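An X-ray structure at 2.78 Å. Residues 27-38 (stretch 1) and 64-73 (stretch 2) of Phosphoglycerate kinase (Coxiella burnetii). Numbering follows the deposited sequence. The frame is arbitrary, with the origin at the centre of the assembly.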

# COMPACT_ATOMS: atom_id res chain seq x y z
N VAL A 27 6.06 -5.29 -26.64
CA VAL A 27 5.41 -5.37 -25.34
C VAL A 27 5.84 -4.21 -24.48
O VAL A 27 7.02 -4.00 -24.25
CB VAL A 27 5.75 -6.68 -24.60
CG1 VAL A 27 5.13 -6.69 -23.21
CG2 VAL A 27 5.26 -7.89 -25.41
N MET A 28 4.84 -3.47 -24.01
CA MET A 28 5.05 -2.27 -23.21
C MET A 28 4.68 -2.58 -21.76
O MET A 28 3.50 -2.76 -21.44
CB MET A 28 4.19 -1.15 -23.79
CG MET A 28 4.76 0.24 -23.61
SD MET A 28 3.77 1.47 -24.49
CE MET A 28 5.08 2.41 -25.27
N ILE A 29 5.69 -2.68 -20.90
CA ILE A 29 5.50 -3.00 -19.49
C ILE A 29 5.64 -1.76 -18.62
O ILE A 29 6.73 -1.19 -18.52
CB ILE A 29 6.53 -4.05 -19.01
CG1 ILE A 29 6.48 -5.30 -19.89
CG2 ILE A 29 6.28 -4.44 -17.56
CD1 ILE A 29 7.62 -6.24 -19.61
N ARG A 30 4.55 -1.35 -17.97
CA ARG A 30 4.59 -0.25 -17.01
C ARG A 30 5.00 -0.80 -15.65
O ARG A 30 4.29 -1.61 -15.03
CB ARG A 30 3.22 0.43 -16.91
CG ARG A 30 3.15 1.61 -15.90
CD ARG A 30 3.84 2.84 -16.41
NE ARG A 30 3.50 4.03 -15.64
CZ ARG A 30 4.08 4.39 -14.49
NH1 ARG A 30 5.03 3.65 -13.95
NH2 ARG A 30 3.68 5.50 -13.88
N GLU A 31 6.15 -0.33 -15.18
CA GLU A 31 6.69 -0.75 -13.90
C GLU A 31 6.87 0.47 -12.96
O GLU A 31 6.80 1.62 -13.40
CB GLU A 31 8.03 -1.44 -14.11
CG GLU A 31 7.98 -2.68 -15.00
CD GLU A 31 7.54 -3.93 -14.27
OE1 GLU A 31 7.36 -3.87 -13.04
OE2 GLU A 31 7.39 -4.99 -14.93
N ASP A 32 7.06 0.17 -11.68
CA ASP A 32 7.36 1.15 -10.64
C ASP A 32 8.84 0.97 -10.32
O ASP A 32 9.23 0.20 -9.46
CB ASP A 32 6.48 0.93 -9.41
CG ASP A 32 6.72 1.95 -8.29
OD1 ASP A 32 7.54 2.88 -8.45
OD2 ASP A 32 6.07 1.84 -7.23
N LEU A 33 9.67 1.68 -11.08
CA LEU A 33 11.12 1.71 -10.88
C LEU A 33 11.55 3.03 -10.22
O LEU A 33 12.70 3.42 -10.34
CB LEU A 33 11.82 1.54 -12.24
CG LEU A 33 11.23 0.45 -13.14
CD1 LEU A 33 12.09 0.27 -14.41
CD2 LEU A 33 11.08 -0.87 -12.40
N ASN A 34 10.61 3.67 -9.51
CA ASN A 34 10.77 4.99 -8.88
C ASN A 34 11.64 4.91 -7.63
O ASN A 34 11.16 5.01 -6.52
CB ASN A 34 9.37 5.57 -8.53
CG ASN A 34 9.42 6.95 -7.93
OD1 ASN A 34 10.27 7.75 -8.24
ND2 ASN A 34 8.47 7.23 -7.06
N VAL A 35 12.93 4.72 -7.84
CA VAL A 35 13.86 4.44 -6.75
C VAL A 35 14.35 5.72 -6.08
O VAL A 35 14.42 6.76 -6.72
CB VAL A 35 15.08 3.63 -7.26
CG1 VAL A 35 14.62 2.28 -7.82
CG2 VAL A 35 15.84 4.42 -8.30
N PRO A 36 14.68 5.65 -4.78
CA PRO A 36 15.38 6.75 -4.07
C PRO A 36 16.76 7.06 -4.67
O PRO A 36 17.40 6.16 -5.21
CB PRO A 36 15.53 6.22 -2.65
CG PRO A 36 14.54 5.13 -2.52
CD PRO A 36 14.38 4.53 -3.87
N MET A 37 17.21 8.31 -4.57
CA MET A 37 18.51 8.71 -5.13
C MET A 37 19.19 9.82 -4.32
O MET A 37 18.54 10.71 -3.80
CB MET A 37 18.34 9.19 -6.59
CG MET A 37 17.89 8.10 -7.56
SD MET A 37 18.14 8.51 -9.30
CE MET A 37 17.33 7.14 -10.09
N LYS A 38 20.52 9.74 -4.23
CA LYS A 38 21.32 10.75 -3.56
C LYS A 38 22.37 11.26 -4.52
O LYS A 38 23.24 10.49 -4.95
CB LYS A 38 22.03 10.18 -2.32
CG LYS A 38 21.23 10.27 -1.03
CD LYS A 38 21.91 9.50 0.11
CE LYS A 38 20.94 9.21 1.26
NZ LYS A 38 21.47 8.15 2.16
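Stretch 2, residues 64-73: RVMILSHLGR

How does stretch 2 run beside stretch 1? It begins as an extended strand, from Arg64 into the region of Ser69, and lies parallel to the strand that runs through Val27 to Arg30. The two N-to-C directions differ by 27° (signed crossing angle -27°), the modest twist usual for neighbouring strands of a sheet, and the axes approach to 4.6 Å. Val65 pairs with Val27, Met66 with Met28, Ile67 with Ile29 and Leu68 with Arg30, at CA-CA distances of 5.1, 4.8, 5.1 and 4.5 Å. Further along, the chain passes beside the loop of stretch 1 as far as Gly72. Together the two stretches bury 952 Å².

What holds the strand from Arg64 to Leu68 in register? The backbone bonds alternate as parallel pairing requires, with the odd-numbered residues of stretch 1 meeting even-numbered ones of stretch 2. Arg64 O accepts from Val27 N at 2.9 Å, while the CA-to-CB bond of Arg64 points sideways and the end of its side chain leads off from stretch 1. Met66 uses both of its polar backbone atoms: its N donates to Val27 O at 2.8 Å and its O accepts from Ile29 N at 3.0 Å. Leu68 repeats the pattern, N to Ile29 O at 2.7 Å and O from Glu31 N at 2.7 Å, the latter nearly linear at 178°.

Where do the side chains of this strand go? Successive residues point to opposite faces of the sheet. Val65 and Ile67 share a face with Val27 and Ile29; Val65 CG1 lies 4.3 Å from Ile29 CD1, and Ile67 CG2 reaches Leu33 CD1 at 3.8 Å, so the apolar surface continues into the loop. On the other face, Met66 SD is 4.2 Å from Met28 CE, and Leu68 CD2 is 4.3 Å from Met28 CG. Arg30 shares this second face, its aliphatic part passing Leu68, with CD 4.2 Å from Leu68 CB.

How does the contact continue from Ser69 to His70? Side chains take over. Ser69 OG accepts a hydrogen bond from Leu33 N at 2.9 Å and also lies 3.0 Å from Glu31 O, so one hydroxyl sits against two backbone positions of stretch 1. The His70 side chain, with chi1 in p, brings its ring nearer to stretch 1. Arg30 NH1 approaches the ring at its edge and donates to His70 ND1 at 3.3 Å. Asp32 OD1 lies 3.3 Å from His70 CE1, and Asn34 CB is 3.3 Å from His70 NE2.

What closes the contact at Leu71 and Gly72? Leu71 CD1 packs against Met37 CE at 3.7 Å. Gly72 N then donates to Asn34 OD1 at 2.9 Å, a well-aligned bond at 168°. Its positive phi of 57° by itself favours glycine. Arg73 follows without touching stretch 1.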

# COMPACT_ATOMS: atom_id res chain seq x y z
N ARG A 64 9.67 -8.14 -27.70
CA ARG A 64 10.42 -6.92 -27.95
C ARG A 64 10.00 -5.96 -26.84
O ARG A 64 8.91 -5.40 -26.90
CB ARG A 64 10.09 -6.34 -29.33
CG ARG A 64 10.26 -7.32 -30.49
CD ARG A 64 9.33 -6.96 -31.64
NE ARG A 64 9.73 -7.63 -32.89
CZ ARG A 64 10.56 -7.12 -33.80
NH1 ARG A 64 11.11 -5.92 -33.64
NH2 ARG A 64 10.86 -7.83 -34.88
N VAL A 65 10.85 -5.80 -25.83
CA VAL A 65 10.40 -5.20 -24.56
C VAL A 65 10.68 -3.70 -24.41
O VAL A 65 11.82 -3.26 -24.49
CB VAL A 65 11.02 -5.94 -23.34
CG1 VAL A 65 10.94 -5.08 -22.10
CG2 VAL A 65 10.31 -7.27 -23.12
N MET A 66 9.61 -2.94 -24.18
CA MET A 66 9.71 -1.53 -23.84
C MET A 66 9.31 -1.32 -22.37
O MET A 66 8.13 -1.45 -22.02
CB MET A 66 8.79 -0.70 -24.74
CG MET A 66 9.24 -0.62 -26.18
SD MET A 66 7.94 0.03 -27.27
CE MET A 66 6.98 -1.46 -27.53
N ILE A 67 10.29 -1.00 -21.52
CA ILE A 67 10.04 -0.85 -20.09
C ILE A 67 9.66 0.58 -19.75
O ILE A 67 10.43 1.51 -20.00
CB ILE A 67 11.27 -1.23 -19.25
CG1 ILE A 67 11.75 -2.65 -19.60
CG2 ILE A 67 10.93 -1.12 -17.77
CD1 ILE A 67 13.12 -2.98 -19.04
N LEU A 68 8.50 0.76 -19.15
CA LEU A 68 7.94 2.09 -18.90
C LEU A 68 7.90 2.38 -17.39
O LEU A 68 7.55 1.50 -16.61
CB LEU A 68 6.54 2.14 -19.50
CG LEU A 68 6.07 3.44 -20.13
CD1 LEU A 68 6.99 3.92 -21.28
CD2 LEU A 68 4.64 3.25 -20.59
N SER A 69 8.31 3.57 -16.98
CA SER A 69 8.29 3.92 -15.55
C SER A 69 8.31 5.42 -15.27
O SER A 69 8.64 6.23 -16.13
CB SER A 69 9.45 3.29 -14.79
OG SER A 69 9.24 3.41 -13.39
N HIS A 70 7.94 5.76 -14.04
CA HIS A 70 8.01 7.13 -13.59
C HIS A 70 9.25 7.27 -12.72
O HIS A 70 9.88 6.27 -12.40
CB HIS A 70 6.72 7.56 -12.87
CG HIS A 70 6.49 6.85 -11.58
ND1 HIS A 70 6.04 5.55 -11.51
CD2 HIS A 70 6.64 7.27 -10.29
CE1 HIS A 70 5.92 5.19 -10.24
NE2 HIS A 70 6.29 6.21 -9.49
N LEU A 71 9.62 8.50 -12.39
CA LEU A 71 10.72 8.78 -11.46
C LEU A 71 10.54 10.18 -10.91
O LEU A 71 10.53 11.14 -11.66
CB LEU A 71 12.07 8.65 -12.14
CG LEU A 71 13.31 8.56 -11.25
CD1 LEU A 71 14.58 8.48 -12.10
CD2 LEU A 71 13.41 9.73 -10.33
N GLY A 72 10.38 10.29 -9.61
CA GLY A 72 10.15 11.57 -8.98
C GLY A 72 8.94 12.33 -9.50
O GLY A 72 7.97 11.74 -9.99
N ARG A 73 9.01 13.66 -9.37
CA ARG A 73 8.01 14.56 -9.92
C ARG A 73 8.69 15.68 -10.69
O ARG A 73 9.00 16.74 -10.13
CB ARG A 73 7.17 15.12 -8.79
CG ARG A 73 6.35 14.07 -8.06
CD ARG A 73 5.55 14.64 -6.91
NE ARG A 73 4.96 13.59 -6.09
CZ ARG A 73 3.88 12.88 -6.42
NH1 ARG A 73 3.24 13.09 -7.56
NH2 ARG A 73 3.43 11.95 -5.61